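Local coordinates for protein D-glycero-beta-D-manno-heptose-1,7-bisphosphate 7-phosphatase (Mesorhizobium loti, PDB 2O2X) that removes the C-7 phosphate from D-glycero-beta-D-manno-heptose 1,7-bisphosphate, a magnesium-dependent step in ADP-heptose biosynthesis, at residues H10-W18 with F89-V97; H30-T41 with L152-K163. All blocks are in the same frame, centred on the assembly; numbering follows the deposited sequence. Where two conformers were deposited one is given.

Contact 1 of 2, residues H10-W18 with F89-V97; sequences HPLTEPGVW and FGWSAFAAV
CG of Trp-91 stands beside its own backbone N (chi1 -75°), which carries the indole out from the start of the helix to meet Trp-18, whose CG is anti to its N (chi1 173°) and sends the second indole past it in the opposite direction. The two six-membered rings are tilted by 28° and slid apart, touching mainly through the CE3 atoms of Trp-18 and Trp-91, 3.5 Å from each other. CB of Trp-18 also lies over the six-membered ring of Trp-91, and over the same face, above the five-membered ring, Leu-12 CD2 sits 3.6 Å from the centroid in a CH-pi contact almost on the ring normal. At the indole edge, Trp-91 NE1 donates a hydrogen bond to Pro-15 O at 3.0 Å. This ties the first turn of helix 91-107 to the type I turn from Glu-14 to Val-17, which links the edge strand 12-14 of the central sheet to strand 17-21. A leucine in place of Trp-91 would probably leave Pro-15 O without this donor and a gap where Leu-12 CD2 and Trp-18 CB now rest on the indole face. Phe-94 completes the aromatic cluster edge-to-face, its CE2 pointing at the Trp-18 indole 3.6 Å from CE2 of that ring; Pro-11 CG rests on the opposite face. Farther out, Trp-18 CH2 reaches Ala-95 CB at 3.7 Å, and Trp-18 NE1 turns to Glu-20 for its hydrogen bond. His-10 lies across the helix start, with Ser-92 OG at the edge of its imidazole and Trp-91 O over one face.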
loop_
_atom_site.group_PDB
_atom_site.type_symbol
_atom_site.label_atom_id
_atom_site.label_comp_id
_atom_site.label_asym_id
_atom_site.label_seq_id
_atom_site.Cartn_x
_atom_site.Cartn_y
_atom_site.Cartn_z
ATOM N N HIS A 10 -19.029 -3.923 -5.546
ATOM C CA HIS A 10 -17.764 -3.788 -4.810
ATOM C C HIS A 10 -17.032 -5.122 -4.794
ATOM O O HIS A 10 -17.654 -6.157 -4.536
ATOM C CB HIS A 10 -18.025 -3.299 -3.392
ATOM C CG HIS A 10 -18.650 -1.942 -3.345
ATOM N ND1 HIS A 10 -19.559 -1.571 -2.376
ATOM C CD2 HIS A 10 -18.516 -0.877 -4.167
ATOM C CE1 HIS A 10 -19.946 -0.329 -2.600
ATOM N NE2 HIS A 10 -19.322 0.117 -3.673
ATOM N N PRO A 11 -15.713 -5.114 -5.093
ATOM C CA PRO A 11 -14.912 -6.345 -5.119
ATOM C C PRO A 11 -14.558 -6.865 -3.710
ATOM O O PRO A 11 -13.395 -7.059 -3.351
ATOM C CB PRO A 11 -13.677 -5.918 -5.882
ATOM C CG PRO A 11 -13.530 -4.527 -5.559
ATOM C CD PRO A 11 -14.897 -3.949 -5.459
ATOM N N LEU A 12 -15.584 -7.135 -2.933
ATOM C CA LEU A 12 -15.406 -7.659 -1.583
ATOM C C LEU A 12 -15.216 -9.150 -1.600
ATOM O O LEU A 12 -15.988 -9.866 -2.260
ATOM C CB LEU A 12 -16.611 -7.312 -0.717
ATOM C CG LEU A 12 -16.922 -5.833 -0.549
ATOM C CD1 LEU A 12 -18.115 -5.691 0.374
ATOM C CD2 LEU A 12 -15.717 -5.089 -0.000
ATOM N N THR A 13 -14.220 -9.645 -0.883
ATOM C CA THR A 13 -14.058 -11.081 -0.703
ATOM C C THR A 13 -14.734 -11.531 0.590
ATOM O O THR A 13 -14.997 -12.712 0.784
ATOM C CB THR A 13 -12.585 -11.472 -0.696
ATOM O OG1 THR A 13 -11.923 -10.739 0.346
ATOM C CG2 THR A 13 -11.950 -11.114 -2.041
ATOM N N GLU A 14 -14.991 -10.577 1.479
ATOM C CA GLU A 14 -15.762 -10.782 2.701
ATOM C C GLU A 14 -16.200 -9.402 3.166
ATOM O O GLU A 14 -15.791 -8.400 2.566
ATOM C CB GLU A 14 -14.973 -11.552 3.756
ATOM C CG GLU A 14 -13.611 -11.054 4.002
ATOM C CD GLU A 14 -12.891 -11.859 5.076
ATOM O OE1 GLU A 14 -13.149 -11.626 6.265
ATOM O OE2 GLU A 14 -12.053 -12.709 4.737
ATOM N N PRO A 15 -17.078 -9.313 4.184
ATOM C CA PRO A 15 -17.678 -8.008 4.426
ATOM C C PRO A 15 -16.667 -6.884 4.706
ATOM O O PRO A 15 -16.961 -5.743 4.411
ATOM C CB PRO A 15 -18.559 -8.248 5.645
ATOM C CG PRO A 15 -18.911 -9.704 5.522
ATOM C CD PRO A 15 -17.686 -10.358 5.050
ATOM N N GLY A 16 -15.501 -7.221 5.242
ATOM C CA GLY A 16 -14.507 -6.204 5.558
ATOM C C GLY A 16 -13.240 -6.245 4.724
ATOM O O GLY A 16 -12.245 -5.641 5.116
ATOM N N VAL A 17 -13.240 -6.931 3.568
ATOM C CA VAL A 17 -12.051 -7.023 2.733
ATOM C C VAL A 17 -12.355 -6.766 1.275
ATOM O O VAL A 17 -13.203 -7.440 0.677
ATOM C CB VAL A 17 -11.326 -8.362 2.867
ATOM C CG1 VAL A 17 -10.056 -8.354 2.009
ATOM C CG2 VAL A 17 -11.014 -8.681 4.319
ATOM N N TRP A 18 -11.618 -5.823 0.695
ATOM C CA TRP A 18 -11.736 -5.394 -0.693
ATOM C C TRP A 18 -10.448 -5.766 -1.396
ATOM O O TRP A 18 -9.364 -5.380 -0.930
ATOM C CB TRP A 18 -11.914 -3.881 -0.702
ATOM C CG TRP A 18 -11.897 -3.134 -2.020
ATOM C CD1 TRP A 18 -10.856 -2.970 -2.868
ATOM C CD2 TRP A 18 -12.961 -2.334 -2.551
ATOM N NE1 TRP A 18 -11.222 -2.195 -3.927
ATOM C CE2 TRP A 18 -12.503 -1.768 -3.749
ATOM C CE3 TRP A 18 -14.261 -2.058 -2.132
ATOM C CZ2 TRP A 18 -13.307 -0.956 -4.549
ATOM C CZ3 TRP A 18 -15.044 -1.246 -2.905
ATOM C CH2 TRP A 18 -14.570 -0.708 -4.102
ATOM N N PHE A 89 -18.044 5.835 7.454
ATOM C CA PHE A 89 -18.360 5.723 6.016
ATOM C C PHE A 89 -18.425 4.232 5.655
ATOM O O PHE A 89 -18.227 3.364 6.495
ATOM C CB PHE A 89 -17.405 6.530 5.127
ATOM C CG PHE A 89 -15.945 6.151 5.284
ATOM C CD1 PHE A 89 -15.177 6.758 6.248
ATOM C CD2 PHE A 89 -15.341 5.262 4.417
ATOM C CE1 PHE A 89 -13.836 6.419 6.399
ATOM C CE2 PHE A 89 -13.999 4.928 4.543
ATOM C CZ PHE A 89 -13.247 5.511 5.553
ATOM N N GLY A 90 -18.742 3.954 4.391
ATOM C CA GLY A 90 -18.846 2.598 3.880
ATOM C C GLY A 90 -18.004 2.347 2.651
ATOM O O GLY A 90 -17.223 3.201 2.203
ATOM N N TRP A 91 -18.160 1.161 2.091
ATOM C CA TRP A 91 -17.409 0.767 0.916
ATOM C C TRP A 91 -17.714 1.618 -0.293
ATOM O O TRP A 91 -16.864 1.756 -1.151
ATOM C CB TRP A 91 -17.571 -0.709 0.593
ATOM C CG TRP A 91 -16.800 -1.602 1.527
ATOM C CD1 TRP A 91 -17.312 -2.544 2.343
ATOM C CD2 TRP A 91 -15.366 -1.654 1.702
ATOM N NE1 TRP A 91 -16.309 -3.175 3.045
ATOM C CE2 TRP A 91 -15.100 -2.653 2.660
ATOM C CE3 TRP A 91 -14.292 -0.947 1.136
ATOM C CZ2 TRP A 91 -13.800 -2.986 3.068
ATOM C CZ3 TRP A 91 -12.994 -1.263 1.556
ATOM C CH2 TRP A 91 -12.766 -2.273 2.519
ATOM N N SER A 92 -18.917 2.203 -0.389
ATOM C CA SER A 92 -19.195 3.084 -1.525
ATOM C C SER A 92 -18.364 4.366 -1.485
ATOM O O SER A 92 -17.855 4.828 -2.504
ATOM C CB SER A 92 -20.686 3.400 -1.598
ATOM O OG SER A 92 -21.362 2.229 -2.016
ATOM N N ALA A 93 -18.204 4.908 -0.290
ATOM C CA ALA A 93 -17.334 6.062 -0.120
ATOM C C ALA A 93 -15.878 5.694 -0.424
ATOM O O ALA A 93 -15.163 6.459 -1.082
ATOM C CB ALA A 93 -17.461 6.626 1.255
ATOM N N PHE A 94 -15.424 4.527 0.056
ATOM C CA PHE A 94 -14.080 4.068 -0.275
ATOM C C PHE A 94 -13.915 4.003 -1.794
ATOM O O PHE A 94 -12.900 4.417 -2.356
ATOM C CB PHE A 94 -13.775 2.690 0.334
ATOM C CG PHE A 94 -12.447 2.134 -0.105
ATOM C CD1 PHE A 94 -11.266 2.597 0.473
ATOM C CD2 PHE A 94 -12.344 1.224 -1.129
ATOM C CE1 PHE A 94 -10.062 2.122 0.082
ATOM C CE2 PHE A 94 -11.138 0.762 -1.552
ATOM C CZ PHE A 94 -9.987 1.198 -0.947
ATOM N N ALA A 95 -14.908 3.454 -2.490
ATOM C CA ALA A 95 -14.797 3.341 -3.937
ATOM C C ALA A 95 -14.614 4.710 -4.606
ATOM O O ALA A 95 -13.768 4.887 -5.481
ATOM C CB ALA A 95 -16.039 2.617 -4.524
ATOM N N ALA A 96 -15.408 5.679 -4.176
ATOM C CA ALA A 96 -15.307 7.037 -4.714
ATOM C C ALA A 96 -13.963 7.719 -4.398
ATOM O O ALA A 96 -13.350 8.344 -5.254
ATOM C CB ALA A 96 -16.442 7.878 -4.188
ATOM N N VAL A 97 -13.537 7.605 -3.150
ATOM C CA VAL A 97 -12.293 8.228 -2.714
ATOM C C VAL A 97 -11.102 7.559 -3.379
ATOM O O VAL A 97 -10.184 8.242 -3.882
ATOM C CB VAL A 97 -12.176 8.172 -1.181
ATOM C CG1 VAL A 97 -10.760 8.536 -0.700
ATOM C CG2 VAL A 97 -13.192 9.081 -0.552
#

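Contact 2 of 2, residues H30-T41 with L152-K163; sequences HLPALFLDRDGT and LDLQRSLIVGDK
Two neighbouring parallel strands of the central sheet, 34-36 and 158-161, run side by side here into the HAD phosphatase active site. Leu-158 N donates a hydrogen bond to Ala-33 O, Phe-35 N to Leu-158 O, Val-160 N to Phe-35 O and Asp-37 N to Val-160 O, the parallel pattern. Before the strands, Ser-157 OG accepts from Ala-33 N at 2.9 Å, nearly straight at 172°, and donates to Asp-153 O, so one hydroxyl joins both segments. A water bridges His-30 O, Asp-153 OD2 and Arg-156 NH1, while Asp-153 CB lies over the centre of the His-30 ring. On one sheet face, CG of Phe-35 beside its backbone N (chi1 -70°) turns the ring toward Leu-152 and Leu-154: Leu-154 CD2 sits at its edge, and Phe-35 CZ touches Leu-152 CD1 at 3.7 Å. On the other, Val-160 packs against Leu-34 CD1 and sets its CB 3.7 Å from Leu-36 CD2. Beyond the strand ends, Asp-37 OD2 and Asp-162 OD1 stand 3.9 Å apart, a pairing of like charges consistent with shared magnesium binding. Lys-163 NZ forms a salt bridge with Asp-162 OD1, at 2.7 Å, and another with Asp-45; Lys-137 pairs with Asp-37 OD1. Nucleophile Asp-37 and proton donor Asp-39, roles inferred by similarity, follow one strand and Asp-162 the other, as in the DxD motif and the acidic metal-binding motif of the Rossmann-like HAD fold.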
loop_
_atom_site.group_PDB
_atom_site.type_symbol
_atom_site.label_atom_id
_atom_site.label_comp_id
_atom_site.label_asym_id
_atom_site.label_seq_id
_atom_site.Cartn_x
_atom_site.Cartn_y
_atom_site.Cartn_z
ATOM N N HIS A 30 6.923 -14.157 -10.079
ATOM C CA HIS A 30 8.113 -14.081 -9.213
ATOM C C HIS A 30 8.831 -12.732 -9.275
ATOM O O HIS A 30 10.053 -12.657 -9.108
ATOM C CB HIS A 30 9.082 -15.253 -9.454
ATOM C CG HIS A 30 9.854 -15.659 -8.230
ATOM N ND1 HIS A 30 9.244 -16.157 -7.096
ATOM C CD2 HIS A 30 11.182 -15.651 -7.969
ATOM C CE1 HIS A 30 10.165 -16.432 -6.188
ATOM N NE2 HIS A 30 11.349 -16.138 -6.695
ATOM N N LEU A 31 8.061 -11.668 -9.500
ATOM C CA LEU A 31 8.577 -10.303 -9.404
ATOM C C LEU A 31 8.418 -9.820 -7.960
ATOM O O LEU A 31 7.424 -10.151 -7.295
ATOM C CB LEU A 31 7.817 -9.342 -10.302
ATOM C CG LEU A 31 8.056 -9.459 -11.802
ATOM C CD1 LEU A 31 7.143 -8.502 -12.542
ATOM C CD2 LEU A 31 9.528 -9.183 -12.087
ATOM N N PRO A 32 9.339 -8.965 -7.516
ATOM C CA PRO A 32 9.081 -8.197 -6.300
ATOM C C PRO A 32 8.049 -7.127 -6.574
ATOM O O PRO A 32 7.841 -6.755 -7.724
ATOM C CB PRO A 32 10.424 -7.523 -6.002
ATOM C CG PRO A 32 11.377 -8.004 -7.016
ATOM C CD PRO A 32 10.610 -8.583 -8.138
ATOM N N ALA A 33 7.391 -6.674 -5.511
ATOM C CA ALA A 33 6.414 -5.596 -5.594
ATOM C C ALA A 33 6.849 -4.436 -4.736
ATOM O O ALA A 33 7.639 -4.592 -3.798
ATOM C CB ALA A 33 5.055 -6.072 -5.116
ATOM N N LEU A 34 6.305 -3.280 -5.077
ATOM C CA LEU A 34 6.336 -2.105 -4.230
ATOM C C LEU A 34 4.989 -1.999 -3.566
ATOM O O LEU A 34 4.001 -1.664 -4.215
ATOM C CB LEU A 34 6.647 -0.827 -5.021
ATOM C CG LEU A 34 6.617 0.482 -4.208
ATOM C CD1 LEU A 34 7.658 0.495 -3.138
ATOM C CD2 LEU A 34 6.782 1.665 -5.143
ATOM N N PHE A 35 4.946 -2.283 -2.267
ATOM C CA PHE A 35 3.737 -2.107 -1.465
ATOM C C PHE A 35 3.697 -0.690 -0.906
ATOM O O PHE A 35 4.685 -0.228 -0.346
ATOM C CB PHE A 35 3.703 -3.089 -0.287
ATOM C CG PHE A 35 3.488 -4.542 -0.684
ATOM C CD1 PHE A 35 2.205 -5.029 -0.934
ATOM C CD2 PHE A 35 4.562 -5.420 -0.805
ATOM C CE1 PHE A 35 1.990 -6.357 -1.281
ATOM C CE2 PHE A 35 4.332 -6.758 -1.150
ATOM C CZ PHE A 35 3.048 -7.207 -1.396
ATOM N N LEU A 36 2.538 -0.044 -1.005
ATOM C CA LEU A 36 2.335 1.299 -0.495
ATOM C C LEU A 36 1.106 1.348 0.371
ATOM O O LEU A 36 0.023 0.936 -0.035
ATOM C CB LEU A 36 2.115 2.296 -1.644
ATOM C CG LEU A 36 3.258 2.422 -2.669
ATOM C CD1 LEU A 36 2.870 3.379 -3.798
ATOM C CD2 LEU A 36 4.545 2.866 -1.988
ATOM N N ASP A 37 1.224 1.925 1.549
ATOM C CA ASP A 37 0.029 2.376 2.263
ATOM C C ASP A 37 -0.592 3.543 1.443
ATOM O O ASP A 37 0.065 4.114 0.556
ATOM C CB ASP A 37 0.422 2.828 3.680
ATOM C CG ASP A 37 -0.794 3.147 4.567
ATOM O OD1 ASP A 37 -1.906 2.677 4.334
ATOM O OD2 ASP A 37 -0.600 3.868 5.554
ATOM N N ARG A 38 -1.860 3.894 1.706
ATOM C CA ARG A 38 -2.516 4.952 0.968
ATOM C C ARG A 38 -2.543 6.268 1.781
ATOM O O ARG A 38 -1.815 7.207 1.445
ATOM C CB ARG A 38 -3.899 4.531 0.471
ATOM C CG ARG A 38 -4.332 5.359 -0.746
ATOM C CD ARG A 38 -5.836 5.309 -0.986
ATOM N NE ARG A 38 -6.521 6.104 0.020
ATOM C CZ ARG A 38 -7.817 6.022 0.298
ATOM N NH1 ARG A 38 -8.604 5.185 -0.367
ATOM N NH2 ARG A 38 -8.308 6.772 1.258
ATOM N N ASP A 39 -3.360 6.350 2.824
ATOM C CA ASP A 39 -3.539 7.585 3.576
ATOM C C ASP A 39 -2.290 7.885 4.396
ATOM O O ASP A 39 -1.942 7.114 5.303
ATOM C CB ASP A 39 -4.759 7.462 4.489
ATOM C CG ASP A 39 -6.051 7.196 3.723
ATOM O OD1 ASP A 39 -6.386 7.973 2.819
ATOM O OD2 ASP A 39 -6.748 6.225 4.087
ATOM N N GLY A 40 -1.653 9.022 4.117
ATOM C CA GLY A 40 -0.373 9.373 4.726
ATOM C C GLY A 40 0.861 9.046 3.897
ATOM O O GLY A 40 1.995 9.439 4.242
ATOM N N THR A 41 0.666 8.375 2.759
ATOM C CA THR A 41 1.760 7.905 1.921
ATOM C C THR A 41 1.538 8.385 0.492
ATOM O O THR A 41 2.288 9.236 0.003
ATOM C CB THR A 41 1.924 6.367 2.027
ATOM O OG1 THR A 41 2.291 6.032 3.363
ATOM C CG2 THR A 41 3.001 5.833 1.101
ATOM N N LEU A 152 4.084 -12.986 -6.345
ATOM C CA LEU A 152 5.180 -12.104 -5.970
ATOM C C LEU A 152 6.328 -12.808 -5.270
ATOM O O LEU A 152 6.123 -13.785 -4.548
ATOM C CB LEU A 152 4.698 -10.988 -5.048
ATOM C CG LEU A 152 3.613 -10.092 -5.637
ATOM C CD1 LEU A 152 3.114 -9.141 -4.578
ATOM C CD2 LEU A 152 4.073 -9.357 -6.858
ATOM N N ASP A 153 7.527 -12.230 -5.415
ATOM C CA ASP A 153 8.663 -12.562 -4.573
ATOM C C ASP A 153 8.610 -11.616 -3.368
ATOM O O ASP A 153 9.092 -10.484 -3.430
ATOM C CB ASP A 153 9.946 -12.386 -5.372
ATOM C CG ASP A 153 11.179 -12.748 -4.597
ATOM O OD1 ASP A 153 11.141 -12.838 -3.347
ATOM O OD2 ASP A 153 12.223 -12.910 -5.261
ATOM N N LEU A 154 7.978 -12.069 -2.298
ATOM C CA LEU A 154 7.808 -11.211 -1.117
ATOM C C LEU A 154 9.128 -10.887 -0.438
ATOM O O LEU A 154 9.323 -9.784 0.069
ATOM C CB LEU A 154 6.843 -11.828 -0.108
ATOM C CG LEU A 154 5.381 -11.941 -0.507
ATOM C CD1 LEU A 154 4.599 -12.648 0.595
ATOM C CD2 LEU A 154 4.798 -10.565 -0.808
ATOM N N GLN A 155 10.072 -11.813 -0.471
ATOM C CA GLN A 155 11.319 -11.611 0.241
ATOM C C GLN A 155 12.099 -10.443 -0.353
ATOM O O GLN A 155 12.825 -9.779 0.350
ATOM C CB GLN A 155 12.149 -12.903 0.229
ATOM C CG GLN A 155 11.522 -14.041 1.033
ATOM C CD GLN A 155 10.272 -14.655 0.397
ATOM O OE1 GLN A 155 10.059 -14.596 -0.828
ATOM N NE2 GLN A 155 9.431 -15.250 1.240
ATOM N N ARG A 156 11.935 -10.181 -1.650
ATOM C CA ARG A 156 12.612 -9.064 -2.305
ATOM C C ARG A 156 11.738 -7.804 -2.432
ATOM O O ARG A 156 12.198 -6.800 -2.952
ATOM C CB ARG A 156 13.122 -9.486 -3.681
ATOM C CG ARG A 156 14.125 -10.649 -3.623
ATOM C CD ARG A 156 14.707 -10.961 -4.997
ATOM N NE ARG A 156 15.473 -9.842 -5.535
ATOM C CZ ARG A 156 15.318 -9.297 -6.749
ATOM N NH1 ARG A 156 14.405 -9.751 -7.620
ATOM N NH2 ARG A 156 16.101 -8.279 -7.104
ATOM N N SER A 157 10.481 -7.863 -1.980
ATOM C CA SER A 157 9.560 -6.723 -2.083
ATOM C C SER A 157 9.897 -5.644 -1.082
ATOM O O SER A 157 10.648 -5.861 -0.120
ATOM C CB SER A 157 8.117 -7.220 -1.888
ATOM O OG SER A 157 7.751 -8.087 -2.967
ATOM N N LEU A 158 9.354 -4.449 -1.335
ATOM C CA LEU A 158 9.551 -3.306 -0.464
ATOM C C LEU A 158 8.192 -2.785 -0.041
ATOM O O LEU A 158 7.207 -2.986 -0.737
ATOM C CB LEU A 158 10.265 -2.211 -1.256
ATOM C CG LEU A 158 11.568 -2.625 -1.970
ATOM C CD1 LEU A 158 12.091 -1.420 -2.754
ATOM C CD2 LEU A 158 12.613 -3.115 -0.985
ATOM N N ILE A 159 8.149 -2.129 1.116
ATOM C CA ILE A 159 6.930 -1.485 1.589
ATOM C C ILE A 159 7.269 -0.070 2.042
ATOM O O ILE A 159 8.358 0.169 2.596
ATOM C CB ILE A 159 6.210 -2.258 2.710
ATOM C CG1 ILE A 159 4.836 -1.608 3.031
ATOM C CG2 ILE A 159 7.104 -2.452 3.952
ATOM C CD1 ILE A 159 3.832 -2.522 3.703
ATOM N N VAL A 160 6.354 0.864 1.781
ATOM C CA VAL A 160 6.459 2.256 2.209
ATOM C C VAL A 160 5.147 2.632 2.890
ATOM O O VAL A 160 4.065 2.363 2.361
ATOM C CB VAL A 160 6.708 3.170 1.023
ATOM C CG1 VAL A 160 6.944 4.589 1.532
ATOM C CG2 VAL A 160 7.848 2.642 0.165
ATOM N N GLY A 161 5.222 3.231 4.065
ATOM C CA GLY A 161 4.061 3.764 4.753
ATOM C C GLY A 161 4.451 4.725 5.848
ATOM O O GLY A 161 5.653 4.835 6.140
ATOM N N ASP A 162 3.479 5.378 6.482
ATOM C CA ASP A 162 3.816 6.334 7.542
ATOM C C ASP A 162 3.499 5.830 8.925
ATOM O O ASP A 162 3.651 6.570 9.895
ATOM C CB ASP A 162 3.179 7.721 7.295
ATOM C CG ASP A 162 1.725 7.821 7.729
ATOM O OD1 ASP A 162 0.984 6.862 7.539
ATOM O OD2 ASP A 162 1.348 8.906 8.212
ATOM N N LYS A 163 3.081 4.571 9.032
ATOM C CA LYS A 163 2.756 3.997 10.336
ATOM C C LYS A 163 3.630 2.789 10.633
ATOM O O LYS A 163 4.021 2.046 9.744
ATOM C CB LYS A 163 1.260 3.681 10.410
ATOM C CG LYS A 163 0.456 5.009 10.529
ATOM C CD LYS A 163 -1.024 4.938 10.185
ATOM C CE LYS A 163 -1.624 6.371 10.007
ATOM N NZ LYS A 163 -1.455 6.985 8.619
HETATM O O HOH W 1 12.349 -12.250 -7.692
#

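Contact 1 lies near the outer end of the mixed central sheet and contact 2 in its middle, their centres about 21 Å apart. Between the strands of the two contacts run 114-118 and 75-80, so both belong to one continuous sheet. Along the chain the segments alternate: 10-18, 30-41, 89-97, then 152-163, with strand 17-21 followed directly by strand 34-36. Helix 91-107 connects the two regions physically, since Phe-94 CE1 packs 3.4 Å from Arg-38 NH1 and Val-97 also touches that guanidinium. The helix that packs against the N-terminal strands thus also reaches a residue that binds substrate by similarity, and the inner end of contact 1 borders the probable substrate site.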